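Local atomic coordinates of diguanylate cyclase (Marinobacter aquaeolei VT8, PDB entry 3IGN), a protein that probably makes the bacterial second messenger cyclic di-GMP from two molecules of GTP with its GGDEF domain, the part crystallised with bound product. Residues Q136-E139 with T140-N143. Sequence-based numbering, arbitrary orientation.
Sequences QLTE and TPEN
Thr138 and Thr140 meet through a side-chain-to-backbone hydrogen bond, an ST turn in which the hydroxyl of one residue receives the amide of the residue two places on. Thr140 N donates to Thr138 OG1 at 3.1 Å, with an N-H...O angle of 157°. Rotation about the first side-chain bond explains the reach: at chi1 74° OG1 stands between the backbone N and the carbonyl carbon of its own residue, facing the chain as it turns through Glu139. The same oxygen lies 3.4 Å from Pro141 CD, where the proline ring, set roughly perpendicular to the threonine side chain, presents its CD methylene to the hydroxyl. A water bound 2.6 Å from Thr138 OG1 also reaches Thr140 OG1, though only weakly.

A second water closes the turn along the backbone, donating to Thr138 O and, at 2.8 Å, to Pro141 O; one molecule thus bridges two carbonyls three residues apart. The apolar part is small. Leu137 CD1 rests 4.0 Å from Pro141 CG, the two side chains running past each other in opposite directions. Leu137 is the buried member of a turn otherwise largely at the surface.

Further out, Pro141 O takes a further hydrogen bond from Tyr30 OH and Glu139 O one from Arg34 NH1, tying the turn to helix 19-36. Leu137 packs on Tyr30 and Phe33 of that helix and on Trp147, while its backbone pairs with Thr40. At the far end Asn143 serves as N-cap, its OD1 accepting Gln146 N. The whole loop links the end of strand 130-136, in the central sheet of the GGDEF domain, to the start of helix 144-160, with helix 19-36 alongside.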
loop_
_atom_site.group_PDB
_atom_site.type_symbol
_atom_site.label_atom_id
_atom_site.label_comp_id
_atom_site.label_asym_id
_atom_site.label_seq_id
_atom_site.Cartn_x
_atom_site.Cartn_y
_atom_site.Cartn_z
ATOM N N GLN A 136 2.151 9.620 -8.948
ATOM C CA GLN A 136 2.082 10.994 -8.473
ATOM C C GLN A 136 0.898 11.583 -9.226
ATOM O O GLN A 136 0.687 11.286 -10.402
ATOM C CB GLN A 136 3.360 11.777 -8.797
ATOM C CG GLN A 136 3.200 13.285 -8.522
ATOM C CD GLN A 136 4.515 14.045 -8.562
ATOM O OE1 GLN A 136 5.566 13.465 -8.814
ATOM N NE2 GLN A 136 4.456 15.358 -8.311
ATOM N N LEU A 137 0.111 12.405 -8.550
ATOM C CA LEU A 137 -1.045 13.015 -9.174
ATOM C C LEU A 137 -0.679 14.147 -10.126
ATOM O O LEU A 137 0.094 15.037 -9.779
ATOM C CB LEU A 137 -1.992 13.533 -8.087
ATOM C CG LEU A 137 -3.327 14.161 -8.500
ATOM C CD1 LEU A 137 -4.132 13.211 -9.372
ATOM C CD2 LEU A 137 -4.111 14.525 -7.235
ATOM N N THR A 138 -1.226 14.086 -11.337
ATOM C CA THR A 138 -1.011 15.114 -12.354
ATOM C C THR A 138 -2.388 15.718 -12.620
ATOM O O THR A 138 -3.366 15.341 -11.982
ATOM C CB THR A 138 -0.488 14.514 -13.674
ATOM O OG1 THR A 138 -1.554 13.826 -14.343
ATOM C CG2 THR A 138 0.640 13.542 -13.406
ATOM N N GLU A 139 -2.476 16.658 -13.554
ATOM C CA GLU A 139 -3.763 17.266 -13.868
ATOM C C GLU A 139 -4.651 16.354 -14.716
ATOM O O GLU A 139 -5.830 16.635 -14.898
ATOM C CB GLU A 139 -3.563 18.584 -14.628
ATOM C CG GLU A 139 -3.040 19.738 -13.789
ATOM C CD GLU A 139 -2.990 21.037 -14.575
ATOM O OE1 GLU A 139 -3.692 21.123 -15.606
ATOM O OE2 GLU A 139 -2.269 21.970 -14.159
ATOM N N THR A 140 -4.102 15.256 -15.221
ATOM C CA THR A 140 -4.896 14.388 -16.084
ATOM C C THR A 140 -6.082 13.651 -15.454
ATOM O O THR A 140 -7.203 13.780 -15.939
ATOM C CB THR A 140 -3.991 13.393 -16.824
ATOM O OG1 THR A 140 -2.945 14.125 -17.479
ATOM C CG2 THR A 140 -4.781 12.629 -17.883
ATOM N N PRO A 141 -5.867 12.884 -14.368
ATOM C CA PRO A 141 -7.001 12.169 -13.754
ATOM C C PRO A 141 -8.174 13.109 -13.488
ATOM O O PRO A 141 -7.989 14.157 -12.879
ATOM C CB PRO A 141 -6.402 11.622 -12.460
ATOM C CG PRO A 141 -4.969 11.394 -12.825
ATOM C CD PRO A 141 -4.623 12.638 -13.620
ATOM N N GLU A 142 -9.381 12.732 -13.912
ATOM C CA GLU A 142 -10.543 13.603 -13.715
ATOM C C GLU A 142 -11.315 13.405 -12.407
ATOM O O GLU A 142 -12.275 14.133 -12.121
ATOM C CB GLU A 142 -11.490 13.471 -14.904
ATOM C CG GLU A 142 -10.760 13.562 -16.236
ATOM C CD GLU A 142 -11.654 13.994 -17.375
ATOM O OE1 GLU A 142 -12.890 13.886 -17.246
ATOM O OE2 GLU A 142 -11.117 14.433 -18.408
ATOM N N ASN A 143 -10.920 12.401 -11.637
ATOM C CA ASN A 143 -11.520 12.141 -10.333
ATOM C C ASN A 143 -10.523 11.259 -9.576
ATOM O O ASN A 143 -9.582 10.727 -10.170
ATOM C CB ASN A 143 -12.900 11.477 -10.460
ATOM C CG ASN A 143 -12.854 10.171 -11.198
ATOM O OD1 ASN A 143 -12.114 9.270 -10.830
ATOM N ND2 ASN A 143 -13.660 10.054 -12.242
HETATM O O HOH W 1 -6.114 15.789 -11.608
HETATM O O HOH W 2 -0.475 12.248 -16.145
#